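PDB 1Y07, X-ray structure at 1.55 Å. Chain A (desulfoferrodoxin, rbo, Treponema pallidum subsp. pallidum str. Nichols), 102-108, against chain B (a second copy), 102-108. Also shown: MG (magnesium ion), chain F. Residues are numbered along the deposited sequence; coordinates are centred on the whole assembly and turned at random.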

# COMPACT_ATOMS: atom_id res chain seq x y z
N VAL A 102 -8.64 4.62 12.48
CA VAL A 102 -8.70 3.32 11.86
C VAL A 102 -7.65 2.42 12.49
O VAL A 102 -6.64 2.90 13.05
CB VAL A 102 -8.54 3.47 10.38
CG1 VAL A 102 -7.13 3.82 10.02
CG2 VAL A 102 -9.10 2.21 9.69
N THR A 103 -7.91 1.12 12.44
CA THR A 103 -7.03 0.09 12.97
C THR A 103 -6.47 -0.81 11.86
O THR A 103 -7.14 -1.13 10.86
CB THR A 103 -7.78 -0.73 14.02
OG1 THR A 103 -8.18 0.17 15.05
CG2 THR A 103 -6.93 -1.69 14.73
N PHE A 104 -5.20 -1.16 12.04
CA PHE A 104 -4.50 -2.10 11.20
C PHE A 104 -4.09 -3.30 12.04
O PHE A 104 -3.86 -3.20 13.26
CB PHE A 104 -3.24 -1.47 10.65
CG PHE A 104 -3.50 -0.21 9.88
CD1 PHE A 104 -3.57 1.05 10.51
CD2 PHE A 104 -3.66 -0.25 8.49
CE1 PHE A 104 -3.83 2.19 9.81
CE2 PHE A 104 -3.86 0.91 7.78
CZ PHE A 104 -3.93 2.15 8.40
N ALA A 105 -3.93 -4.43 11.39
CA ALA A 105 -3.40 -5.64 12.01
C ALA A 105 -2.06 -6.04 11.43
O ALA A 105 -1.81 -5.89 10.25
CB ALA A 105 -4.43 -6.81 11.89
N LEU A 106 -1.17 -6.45 12.35
CA LEU A 106 0.18 -6.91 12.05
C LEU A 106 0.39 -8.33 12.36
O LEU A 106 -0.20 -8.88 13.32
CB LEU A 106 1.24 -6.08 12.81
CG LEU A 106 1.56 -4.68 12.28
CD1 LEU A 106 0.45 -3.71 12.01
CD2 LEU A 106 2.56 -4.05 13.26
N THR A 107 1.27 -8.96 11.60
CA THR A 107 1.78 -10.31 11.94
C THR A 107 2.73 -10.22 13.12
O THR A 107 3.24 -9.13 13.46
CB THR A 107 2.44 -10.97 10.75
OG1 THR A 107 3.49 -10.14 10.23
CG2 THR A 107 1.40 -11.19 9.65
N ALA A 108 2.96 -11.38 13.80
CA ALA A 108 3.74 -11.28 15.00
C ALA A 108 5.19 -10.86 14.86
O ALA A 108 5.82 -10.34 15.80
CB ALA A 108 3.72 -12.69 15.68
N VAL B 102 4.39 -15.16 2.08
CA VAL B 102 4.31 -14.13 3.12
C VAL B 102 2.90 -14.10 3.70
O VAL B 102 1.97 -14.52 3.06
CB VAL B 102 4.72 -12.75 2.53
CG1 VAL B 102 3.61 -12.19 1.65
CG2 VAL B 102 5.23 -11.80 3.63
N THR B 103 2.76 -13.65 4.92
CA THR B 103 1.50 -13.60 5.57
C THR B 103 1.16 -12.14 5.92
O THR B 103 2.04 -11.35 6.27
CB THR B 103 1.57 -14.39 6.83
OG1 THR B 103 1.91 -15.74 6.48
CG2 THR B 103 0.17 -14.45 7.56
N PHE B 104 -0.11 -11.83 5.81
CA PHE B 104 -0.65 -10.54 6.17
C PHE B 104 -1.66 -10.78 7.28
O PHE B 104 -2.27 -11.83 7.32
CB PHE B 104 -1.40 -9.99 4.98
CG PHE B 104 -0.51 -9.76 3.78
CD1 PHE B 104 -0.36 -10.74 2.82
CD2 PHE B 104 0.13 -8.57 3.61
CE1 PHE B 104 0.46 -10.56 1.69
CE2 PHE B 104 0.93 -8.36 2.45
CZ PHE B 104 1.10 -9.37 1.53
N ALA B 105 -1.87 -9.78 8.13
CA ALA B 105 -2.93 -9.78 9.13
C ALA B 105 -4.02 -8.78 8.85
O ALA B 105 -3.72 -7.65 8.34
CB ALA B 105 -2.29 -9.50 10.49
N LEU B 106 -5.28 -9.15 9.14
CA LEU B 106 -6.47 -8.35 8.91
C LEU B 106 -7.14 -8.06 10.23
O LEU B 106 -7.04 -8.85 11.17
CB LEU B 106 -7.42 -9.10 7.91
CG LEU B 106 -7.13 -8.91 6.40
CD1 LEU B 106 -5.71 -9.39 5.99
CD2 LEU B 106 -8.21 -9.58 5.52
N THR B 107 -7.82 -6.94 10.32
CA THR B 107 -8.71 -6.66 11.40
C THR B 107 -10.00 -7.50 11.21
O THR B 107 -10.31 -8.01 10.13
CB THR B 107 -9.03 -5.21 11.53
OG1 THR B 107 -9.44 -4.67 10.26
CG2 THR B 107 -7.75 -4.42 11.88
N ALA B 108 -10.73 -7.66 12.30
CA ALA B 108 -11.92 -8.52 12.28
C ALA B 108 -12.99 -8.08 11.29
O ALA B 108 -13.76 -8.91 10.82
CB ALA B 108 -12.51 -8.63 13.69
MG MG F . 6.26 -9.61 17.60
O HOH W 1 -4.50 -4.97 8.57
O HOH W 2 -0.40 -7.20 8.19
O HOH W 3 7.14 -7.90 16.66
O HOH W 4 5.51 -11.23 18.57
O HOH W 5 4.60 -8.56 17.80

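The contact between these two copies of desulfoferrodoxin is a small, nearly twofold-symmetric meeting of strand ends, in which alanine and threonine side chains pack against the partner's backbone and two waters supply the polar links that the chains do not make directly. It illustrates a general principle: extended segments can pair closely without forming a continuous sheet, while water bridges the peptide groups that do not bond to each other directly.

The two segments run in roughly opposite directions, 154° apart from end to end, and the register is centred on Ala A105 and Ala B105, whose CA atoms lie 5.1 Å from each other. Such an arrangement might suggest antiparallel sheet pairing, yet no hydrogen bond crosses between the stretches. At the centre, the carbonyl oxygens Ala A105 O and Ala B105 O stand 3.2 Å apart. Both are acceptors, so this proximity cannot be a hydrogen bond, and each oxygen needs a donor from another source.

Water provides it. Water 1 accepts a hydrogen bond from Ala A105 N at 2.9 Å and donates one to Ala B105 O at 2.8 Å. Water 2 repeats the pattern with the chains exchanged, accepting from Ala B105 N at 3.0 Å and donating to Ala A105 O at 2.8 Å. The amide and carbonyl of each alanine are thus linked to the carbonyl and amide of its counterpart, with a water molecule inserted in each link.

The same two residues also form the apolar centre. Their CA-to-CB bonds point toward the opposing stretch, bringing Ala A105 CB within 3.7 Å of Ala B105 CB. Each methyl group also rests against the partner's backbone just beyond the strand: Ala A105 CB is 3.4 Å from Leu B106 O, while Ala B105 CB is 3.5 Å from Leu A106 C. Here the methyl groups lie directly against the partner's main chain.

Thr A107 and Thr B107 extend the packing outward from this centre. Their CG2 methyls reach back along the opposing strand, with Thr A107 CG2 3.4 Å from Thr B103 O and Thr B107 CG2 3.5 Å from Thr A103 O. The methyl groups of these threonine pairs then meet at a looser distance, 4.0 Å between Thr A103 CG2 and Thr B107 CG2 and 4.1 Å between Thr A107 CG2 and Thr B103 CG2. Both residues at position 107 adopt the p rotamer, and the OG1 atom of each is hydrogen-bonded to a residue flanking one of the stretches.

Alternation along the extended chain explains which side chains face the partner. Positions 103, 105 and 107 direct their CA-to-CB bonds toward the partner, whereas Phe A104, Leu A106 and their equivalents in chain B point away and contribute little covered surface. The result is a compact contact burying 324 Å² in total, with close agreement between its two halves.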